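Local coordinates for protein free methionine-R-sulfoxide reductase (Saccharomyces cerevisiae, PDB 1F5M) that catalyses the thioredoxin-dependent reduction of the R-enantiomer of free methionine sulfoxide to methionine, protecting the yeast cell against oxidative stress, at residues L19-I24 and K58-D63; H55-K58 and D63-W66; V113-K118 and L153-F158. One frame throughout, in Å; residues are numbered along the deposited sequence.

Contact 1 (L19-I24 and K58-D63); sequences LNKEEI and KSLAVD
Leu60 reaches from the C-terminal end of helix 42-59 to the first turn of helix 21-36 and packs against Lys21 and Ile24, joining two helices that cover one side of the GAF-domain sheet. The helix it follows closes in a Schellman motif: Ala61, the first residue to leave helical geometry, has a positive phi of 64°, its N bonds to Lys58 O, and Val62 N probably bonds to Tyr57 O. At the other end of the contact Asn20 stands at the N-cap position of helix 21-36, and Ile24 N bonds back to Asn20 O.

Along Lys21 the contact is made close to the backbone. CB faces the CD1 methyl of Leu60, whose exact placement is doubtful, and CG meets the branch point itself, 4.0 Å from Leu60 CG. With CG anti to the backbone N (chi1 -172°) and the chain extended beyond it, CD and CE run past Leu60 without closer contact, the two side chains at about a right angle. NZ lies beyond, in a salt bridge with Asp162 of helix 160-176. The aliphatic stem thus packs on Leu60 while the ammonium group pairs with a third helix.

Tyr15 of the preceding loop touches both Ile24 and Ser59, and the Ser59 hydroxyl hydrogen bonds to Ala56 O within its own helix. Ile24 points toward the helix end and runs past Leu60 in the opposite direction, with its CG2 4.1 Å from Leu60 CD2.

Contact 2 (H55-K58 and D63-W66); sequences HAYK and DINW
Two torsions bring Lys58 to the start of strand 64-72: chi1 of -88° sets CG beside the backbone N, and a bend at chi2 (-50°) turns the otherwise extended chain toward Asp63 and Ile64. There NZ donates to Ile64 O over 2.9 Å, in the carbonyl plane and on a lone pair. The same ammonium group forms a longer salt bridge, 3.4 Å from NZ to Asp63 OD1, so the lysine links a main-chain carbonyl and a carboxylate from consecutive residues.

Beside this polar pair, Ile64 packs against Tyr57. Its CG1 sits between the backbone N and the carbonyl carbon, and the side chain brings two methyls to one atom: CG2 is 3.7 Å and CD1 is 3.8 Å from Tyr57 CB. The tyrosine meets the strand chiefly at CB, with Ile64 CG2 also lying obliquely to the ring.

The contact closes the short connection between helix 42-59 and the sheet. Tyr57 OH hydrogen bonds to Asp162 of helix 160-176, and Ala56 packs on Ile24 and Leu28 of helix 21-36. Tyr57 also touches Ile150 on strand 144-152, where the backbones of Asn65 and Trp66 share Asp151 as partner, forming a classic beta bulge.

Contact 3 (V113-K118 and L153-F158); sequences VPDVNK and LDYEGF
Tyr155 and Asp115 meet where two surface loops of the GAF domain come together, one following strand 111-113 and the other leading from strand 144-152 to helix 160-176. Asp115 has CG anti to its amide nitrogen (chi1 177°), which lays the carboxylate alongside the tyrosine. The two side chains point the same way, carboxylate and ring planes 44° apart, and Asp115 OD2 comes obliquely within 3.4 Å of Tyr155 CE2. Two residues of its own loop hold the aspartate: OD1 receives a weak bond from Asn117 N, and OD2 forms a salt bridge with Lys118 NZ at 3.3 Å. Its backbone O accepts from Lys118 N across the 3-10 turn.

Tyr155 CG lies beside the backbone N, placing Pro114 O at the ring edge, in the ring plane and 3.5 Å from CD2. That carbonyl also joins the backbones, accepting from Glu156 N over 3.0 Å with an N-H...O angle of 161°. Glu156, in a left-handed backbone conformation, points away from the other loop at CB, yet its CG still touches Pro114 CB, 3.9 Å away. At the other end of the contact one water bridges the loops, accepting from Phe158 N at 3.1 Å and donating weakly to Val113 O.

In the fold
Contacts 1 and 2 are neighbours, their centres about 9 Å apart; they share Lys58 and Asp63, and both use the end of helix 42-59. Together they line the turn by which the chain passes from helix 42-59 into strand 64-72 of the six-stranded antiparallel sheet. Contact 3 comes later along the chain, with its centre about 18 Å from that of contact 1 and about 14 Å from that of contact 2. It is nevertheless joined to them: Leu153 N probably hydrogen bonds to Asp63 O, and Phe158 touches the Tyr57 ring. The chain entering 64-72 and the chain leaving 144-152 thus meet at the same end of this antiparallel pair, tying the N-terminal helices to the later part of the GAF domain.

Contact 1 (L19-I24 and K58-D63)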
loop_
_atom_site.group_PDB
_atom_site.type_symbol
_atom_site.label_atom_id
_atom_site.label_comp_id
_atom_site.label_asym_id
_atom_site.label_seq_id
_atom_site.Cartn_x
_atom_site.Cartn_y
_atom_site.Cartn_z
ATOM N N LEU B 19 -14.574 11.241 -17.209
ATOM C CA LEU B 19 -13.470 11.257 -18.169
ATOM C C LEU B 19 -13.543 9.869 -18.798
ATOM O O LEU B 19 -13.980 8.919 -18.131
ATOM C CB LEU B 19 -12.128 11.385 -17.464
ATOM C CG LEU B 19 -11.878 12.605 -16.576
ATOM C CD1 LEU B 19 -10.519 12.435 -15.897
ATOM C CD2 LEU B 19 -11.934 13.882 -17.429
ATOM N N ASN B 20 -13.146 9.744 -20.066
ATOM C CA ASN B 20 -13.162 8.438 -20.723
ATOM C C ASN B 20 -11.882 7.682 -20.366
ATOM O O ASN B 20 -10.889 8.289 -19.980
ATOM C CB ASN B 20 -13.260 8.612 -22.232
ATOM C CG ASN B 20 -12.140 9.478 -22.805
ATOM O OD1 ASN B 20 -12.409 10.435 -23.536
ATOM N ND2 ASN B 20 -10.891 9.144 -22.492
ATOM N N LYS B 21 -11.901 6.364 -20.515
ATOM C CA LYS B 21 -10.765 5.536 -20.159
ATOM C C LYS B 21 -9.379 5.983 -20.684
ATOM O O LYS B 21 -8.398 5.963 -19.933
ATOM C CB LYS B 21 -11.058 4.077 -20.556
ATOM C CG LYS B 21 -10.020 3.069 -20.050
ATOM C CD LYS B 21 -10.511 1.662 -20.257
ATOM C CE LYS B 21 -9.580 0.647 -19.620
ATOM N NZ LYS B 21 -10.157 -0.736 -19.722
ATOM N N GLU B 22 -9.277 6.395 -21.949
ATOM C CA GLU B 22 -7.975 6.831 -22.445
ATOM C C GLU B 22 -7.463 8.025 -21.650
ATOM O O GLU B 22 -6.282 8.090 -21.325
ATOM C CB GLU B 22 -8.035 7.174 -23.944
ATOM C CG GLU B 22 -8.661 6.041 -24.816
ATOM C CD GLU B 22 -8.137 4.615 -24.486
ATOM O OE1 GLU B 22 -6.929 4.358 -24.732
ATOM O OE2 GLU B 22 -8.937 3.756 -23.995
ATOM N N GLU B 23 -8.345 8.968 -21.337
ATOM C CA GLU B 23 -7.945 10.164 -20.566
ATOM C C GLU B 23 -7.435 9.784 -19.178
ATOM O O GLU B 23 -6.409 10.290 -18.711
ATOM C CB GLU B 23 -9.127 11.118 -20.344
ATOM C CG GLU B 23 -9.667 11.820 -21.563
ATOM C CD GLU B 23 -10.700 12.884 -21.188
ATOM O OE1 GLU B 23 -11.738 12.527 -20.571
ATOM O OE2 GLU B 23 -10.472 14.083 -21.507
ATOM N N ILE B 24 -8.201 8.923 -18.504
ATOM C CA ILE B 24 -7.874 8.476 -17.163
ATOM C C ILE B 24 -6.519 7.763 -17.109
ATOM O O ILE B 24 -5.697 8.016 -16.238
ATOM C CB ILE B 24 -8.995 7.547 -16.635
ATOM C CG1 ILE B 24 -10.282 8.358 -16.472
ATOM C CG2 ILE B 24 -8.580 6.891 -15.328
ATOM C CD1 ILE B 24 -11.436 7.548 -15.938
ATOM N N LYS B 58 -11.372 2.224 -10.159
ATOM C CA LYS B 58 -12.619 2.440 -9.437
ATOM C C LYS B 58 -13.454 3.416 -10.244
ATOM O O LYS B 58 -14.665 3.245 -10.355
ATOM C CB LYS B 58 -12.371 3.036 -8.017
ATOM C CG LYS B 58 -12.147 1.978 -6.910
ATOM C CD LYS B 58 -13.259 0.925 -6.972
ATOM C CE LYS B 58 -13.232 -0.137 -5.866
ATOM N NZ LYS B 58 -14.015 -1.414 -6.277
ATOM N N SER B 59 -12.818 4.445 -10.810
ATOM C CA SER B 59 -13.581 5.431 -11.563
ATOM C C SER B 59 -14.019 4.884 -12.918
ATOM O O SER B 59 -15.043 5.322 -13.434
ATOM C CB SER B 59 -12.807 6.744 -11.711
ATOM O OG SER B 59 -11.822 6.641 -12.693
ATOM N N LEU B 60 -13.274 3.928 -13.477
ATOM C CA LEU B 60 -13.662 3.292 -14.761
ATOM C C LEU B 60 -14.791 2.302 -14.493
ATOM O O LEU B 60 -15.254 1.580 -15.396
ATOM C CB LEU B 60 -12.497 2.513 -15.370
ATOM C CG LEU B 60 -11.539 3.149 -16.381
ATOM C CD1 LEU B 60 -11.966 4.537 -16.765
ATOM C CD2 LEU B 60 -10.161 3.138 -15.810
ATOM N N ALA B 61 -15.192 2.229 -13.231
ATOM C CA ALA B 61 -16.277 1.366 -12.809
ATOM C C ALA B 61 -16.016 -0.137 -13.002
ATOM O O ALA B 61 -16.919 -0.898 -13.358
ATOM C CB ALA B 61 -17.601 1.798 -13.522
ATOM N N VAL B 62 -14.764 -0.538 -12.806
ATOM C CA VAL B 62 -14.364 -1.920 -12.842
ATOM C C VAL B 62 -14.367 -2.221 -11.331
ATOM O O VAL B 62 -13.748 -1.477 -10.529
ATOM C CB VAL B 62 -12.939 -2.069 -13.431
ATOM C CG1 VAL B 62 -12.483 -3.515 -13.311
ATOM C CG2 VAL B 62 -12.950 -1.689 -14.939
ATOM N N ASP B 63 -15.066 -3.276 -10.920
ATOM C CA ASP B 63 -15.164 -3.589 -9.489
ATOM C C ASP B 63 -13.913 -4.308 -8.990
ATOM O O ASP B 63 -13.956 -5.484 -8.645
ATOM C CB ASP B 63 -16.422 -4.433 -9.273
ATOM C CG ASP B 63 -16.889 -4.463 -7.848
ATOM O OD1 ASP B 63 -16.378 -3.744 -6.945
ATOM O OD2 ASP B 63 -17.831 -5.214 -7.614
#

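Contact 2 (H55-K58 and D63-W66)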
loop_
_atom_site.group_PDB
_atom_site.type_symbol
_atom_site.label_atom_id
_atom_site.label_comp_id
_atom_site.label_asym_id
_atom_site.label_seq_id
_atom_site.Cartn_x
_atom_site.Cartn_y
_atom_site.Cartn_z
ATOM N N HIS B 55 -7.528 3.793 -7.798
ATOM C CA HIS B 55 -8.513 4.817 -8.068
ATOM C C HIS B 55 -8.904 4.935 -9.529
ATOM O O HIS B 55 -10.063 5.235 -9.824
ATOM C CB HIS B 55 -8.022 6.148 -7.519
ATOM C CG HIS B 55 -7.986 6.178 -6.020
ATOM N ND1 HIS B 55 -9.118 6.392 -5.249
ATOM C CD2 HIS B 55 -6.991 5.883 -5.154
ATOM C CE1 HIS B 55 -8.818 6.218 -3.975
ATOM N NE2 HIS B 55 -7.531 5.900 -3.892
ATOM N N ALA B 56 -7.960 4.743 -10.430
ATOM C CA ALA B 56 -8.296 4.781 -11.863
ATOM C C ALA B 56 -9.347 3.710 -12.176
ATOM O O ALA B 56 -10.387 3.987 -12.818
ATOM C CB ALA B 56 -7.066 4.527 -12.722
ATOM N N TYR B 57 -9.089 2.483 -11.750
ATOM C CA TYR B 57 -10.056 1.435 -12.051
ATOM C C TYR B 57 -11.382 1.610 -11.346
ATOM O O TYR B 57 -12.418 1.212 -11.888
ATOM C CB TYR B 57 -9.469 0.045 -11.780
ATOM C CG TYR B 57 -8.626 -0.367 -12.952
ATOM C CD1 TYR B 57 -7.280 -0.018 -13.012
ATOM C CD2 TYR B 57 -9.219 -0.943 -14.088
ATOM C CE1 TYR B 57 -6.539 -0.206 -14.177
ATOM C CE2 TYR B 57 -8.487 -1.135 -15.257
ATOM C CZ TYR B 57 -7.152 -0.758 -15.298
ATOM O OH TYR B 57 -6.422 -0.831 -16.458
ATOM N N LYS B 58 -11.372 2.224 -10.159
ATOM C CA LYS B 58 -12.619 2.440 -9.437
ATOM C C LYS B 58 -13.454 3.416 -10.244
ATOM O O LYS B 58 -14.665 3.245 -10.355
ATOM C CB LYS B 58 -12.371 3.036 -8.017
ATOM C CG LYS B 58 -12.147 1.978 -6.910
ATOM C CD LYS B 58 -13.259 0.925 -6.972
ATOM C CE LYS B 58 -13.232 -0.137 -5.866
ATOM N NZ LYS B 58 -14.015 -1.414 -6.277
ATOM N N ASP B 63 -15.066 -3.276 -10.920
ATOM C CA ASP B 63 -15.164 -3.589 -9.489
ATOM C C ASP B 63 -13.913 -4.308 -8.990
ATOM O O ASP B 63 -13.956 -5.484 -8.645
ATOM C CB ASP B 63 -16.422 -4.433 -9.273
ATOM C CG ASP B 63 -16.889 -4.463 -7.848
ATOM O OD1 ASP B 63 -16.378 -3.744 -6.945
ATOM O OD2 ASP B 63 -17.831 -5.214 -7.614
ATOM N N ILE B 64 -12.778 -3.607 -8.962
ATOM C CA ILE B 64 -11.541 -4.233 -8.513
ATOM C C ILE B 64 -11.494 -4.366 -6.981
ATOM O O ILE B 64 -12.178 -3.630 -6.269
ATOM C CB ILE B 64 -10.288 -3.447 -8.994
ATOM C CG1 ILE B 64 -10.298 -2.035 -8.386
ATOM C CG2 ILE B 64 -10.278 -3.378 -10.534
ATOM C CD1 ILE B 64 -8.959 -1.423 -8.336
ATOM N N ASN B 65 -10.720 -5.342 -6.505
ATOM C CA ASN B 65 -10.521 -5.615 -5.092
ATOM C C ASN B 65 -9.039 -5.643 -4.743
ATOM O O ASN B 65 -8.680 -5.786 -3.581
ATOM C CB ASN B 65 -11.185 -6.929 -4.624
ATOM C CG ASN B 65 -10.876 -8.132 -5.507
ATOM O OD1 ASN B 65 -11.091 -8.109 -6.710
ATOM N ND2 ASN B 65 -10.424 -9.216 -4.887
ATOM N N TRP B 66 -8.173 -5.468 -5.727
ATOM C CA TRP B 66 -6.759 -5.446 -5.377
ATOM C C TRP B 66 -5.978 -4.817 -6.479
ATOM O O TRP B 66 -6.255 -5.075 -7.673
ATOM C CB TRP B 66 -6.251 -6.845 -5.156
ATOM C CG TRP B 66 -5.134 -6.956 -4.207
ATOM C CD1 TRP B 66 -5.242 -7.098 -2.847
ATOM C CD2 TRP B 66 -3.732 -7.013 -4.505
ATOM N NE1 TRP B 66 -4.010 -7.252 -2.290
ATOM C CE2 TRP B 66 -3.057 -7.205 -3.268
ATOM C CE3 TRP B 66 -2.983 -6.932 -5.677
ATOM C CZ2 TRP B 66 -1.673 -7.317 -3.171
ATOM C CZ3 TRP B 66 -1.585 -7.054 -5.588
ATOM C CH2 TRP B 66 -0.950 -7.246 -4.335
#

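Contact 3 (V113-K118 and L153-F158)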
loop_
_atom_site.group_PDB
_atom_site.type_symbol
_atom_site.label_atom_id
_atom_site.label_comp_id
_atom_site.label_asym_id
_atom_site.label_seq_id
_atom_site.Cartn_x
_atom_site.Cartn_y
_atom_site.Cartn_z
ATOM N N VAL B 113 -6.413 -12.720 -17.343
ATOM C CA VAL B 113 -7.256 -13.858 -16.962
ATOM C C VAL B 113 -8.727 -13.530 -16.730
ATOM O O VAL B 113 -9.084 -12.812 -15.779
ATOM C CB VAL B 113 -6.638 -14.527 -15.719
ATOM C CG1 VAL B 113 -7.425 -15.780 -15.328
ATOM C CG2 VAL B 113 -5.153 -14.868 -16.010
ATOM N N PRO B 114 -9.607 -14.060 -17.586
ATOM C CA PRO B 114 -11.048 -13.791 -17.452
ATOM C C PRO B 114 -11.753 -14.574 -16.349
ATOM O O PRO B 114 -12.793 -14.148 -15.824
ATOM C CB PRO B 114 -11.603 -14.128 -18.846
ATOM C CG PRO B 114 -10.673 -15.301 -19.293
ATOM C CD PRO B 114 -9.299 -14.828 -18.823
ATOM N N ASP B 115 -11.195 -15.720 -15.984
ATOM C CA ASP B 115 -11.824 -16.541 -14.967
ATOM C C ASP B 115 -10.679 -17.280 -14.283
ATOM O O ASP B 115 -10.189 -18.289 -14.727
ATOM C CB ASP B 115 -12.822 -17.510 -15.617
ATOM C CG ASP B 115 -13.460 -18.434 -14.602
ATOM O OD1 ASP B 115 -12.855 -18.648 -13.537
ATOM O OD2 ASP B 115 -14.560 -18.944 -14.870
ATOM N N VAL B 116 -10.280 -16.729 -13.151
ATOM C CA VAL B 116 -9.182 -17.187 -12.355
ATOM C C VAL B 116 -9.290 -18.677 -11.917
ATOM O O VAL B 116 -8.282 -19.414 -11.809
ATOM C CB VAL B 116 -9.116 -16.125 -11.204
ATOM C CG1 VAL B 116 -9.392 -16.724 -9.942
ATOM C CG2 VAL B 116 -7.859 -15.306 -11.323
ATOM N N ASN B 117 -10.507 -19.137 -11.724
ATOM C CA ASN B 117 -10.702 -20.504 -11.337
ATOM C C ASN B 117 -10.572 -21.472 -12.514
ATOM O O ASN B 117 -10.587 -22.698 -12.312
ATOM C CB ASN B 117 -12.057 -20.641 -10.645
ATOM C CG ASN B 117 -12.100 -19.846 -9.326
ATOM O OD1 ASN B 117 -11.173 -19.930 -8.509
ATOM N ND2 ASN B 117 -13.164 -19.090 -9.121
ATOM N N LYS B 118 -10.431 -20.955 -13.731
ATOM C CA LYS B 118 -10.226 -21.881 -14.859
ATOM C C LYS B 118 -8.713 -21.839 -15.092
ATOM O O LYS B 118 -8.235 -22.487 -16.018
ATOM C CB LYS B 118 -10.884 -21.411 -16.144
ATOM C CG LYS B 118 -12.393 -21.248 -16.117
ATOM C CD LYS B 118 -13.065 -22.439 -15.535
ATOM C CE LYS B 118 -14.561 -22.185 -15.435
ATOM N NZ LYS B 118 -15.057 -21.659 -16.754
ATOM N N LEU B 153 -13.503 -8.358 -8.980
ATOM C CA LEU B 153 -14.573 -9.180 -8.408
ATOM C C LEU B 153 -15.483 -9.828 -9.430
ATOM O O LEU B 153 -16.233 -10.727 -9.081
ATOM C CB LEU B 153 -15.434 -8.361 -7.454
ATOM C CG LEU B 153 -14.661 -7.916 -6.201
ATOM C CD1 LEU B 153 -15.553 -7.026 -5.355
ATOM C CD2 LEU B 153 -14.232 -9.107 -5.404
ATOM N N ASP B 154 -15.452 -9.343 -10.674
ATOM C CA ASP B 154 -16.277 -9.948 -11.736
ATOM C C ASP B 154 -15.373 -10.668 -12.726
ATOM O O ASP B 154 -14.182 -10.355 -12.820
ATOM C CB ASP B 154 -17.060 -8.877 -12.535
ATOM C CG ASP B 154 -17.980 -7.996 -11.664
ATOM O OD1 ASP B 154 -18.745 -8.533 -10.837
ATOM O OD2 ASP B 154 -17.962 -6.749 -11.844
ATOM N N TYR B 155 -15.933 -11.627 -13.473
ATOM C CA TYR B 155 -15.182 -12.309 -14.523
ATOM C C TYR B 155 -14.967 -11.283 -15.636
ATOM O O TYR B 155 -15.664 -10.270 -15.698
ATOM C CB TYR B 155 -15.993 -13.470 -15.153
ATOM C CG TYR B 155 -16.324 -14.611 -14.212
ATOM C CD1 TYR B 155 -17.613 -14.797 -13.734
ATOM C CD2 TYR B 155 -15.332 -15.463 -13.754
ATOM C CE1 TYR B 155 -17.922 -15.799 -12.819
ATOM C CE2 TYR B 155 -15.627 -16.468 -12.832
ATOM C CZ TYR B 155 -16.930 -16.615 -12.371
ATOM O OH TYR B 155 -17.212 -17.526 -11.386
ATOM N N GLU B 156 -13.992 -11.535 -16.508
ATOM C CA GLU B 156 -13.758 -10.671 -17.659
ATOM C C GLU B 156 -13.607 -9.190 -17.331
ATOM O O GLU B 156 -14.145 -8.316 -18.026
ATOM C CB GLU B 156 -14.910 -10.854 -18.667
ATOM C CG GLU B 156 -15.059 -12.280 -19.238
ATOM C CD GLU B 156 -16.522 -12.636 -19.628
ATOM O OE1 GLU B 156 -16.837 -13.847 -19.775
ATOM O OE2 GLU B 156 -17.370 -11.715 -19.794
ATOM N N GLY B 157 -12.875 -8.872 -16.291
ATOM C CA GLY B 157 -12.750 -7.452 -15.988
ATOM C C GLY B 157 -11.698 -6.672 -16.773
ATOM O O GLY B 157 -11.759 -5.456 -16.784
ATOM N N PHE B 158 -10.773 -7.359 -17.451
ATOM C CA PHE B 158 -9.660 -6.710 -18.184
ATOM C C PHE B 158 -9.494 -7.067 -19.670
ATOM O O PHE B 158 -9.907 -8.145 -20.113
ATOM C CB PHE B 158 -8.353 -7.017 -17.468
ATOM C CG PHE B 158 -8.399 -6.741 -16.012
ATOM C CD1 PHE B 158 -8.586 -7.774 -15.096
ATOM C CD2 PHE B 158 -8.297 -5.433 -15.544
ATOM C CE1 PHE B 158 -8.675 -7.512 -13.708
ATOM C CE2 PHE B 158 -8.388 -5.144 -14.176
ATOM C CZ PHE B 158 -8.579 -6.191 -13.247
HETATM O O HOH W 1 -9.776 -10.274 -17.362
#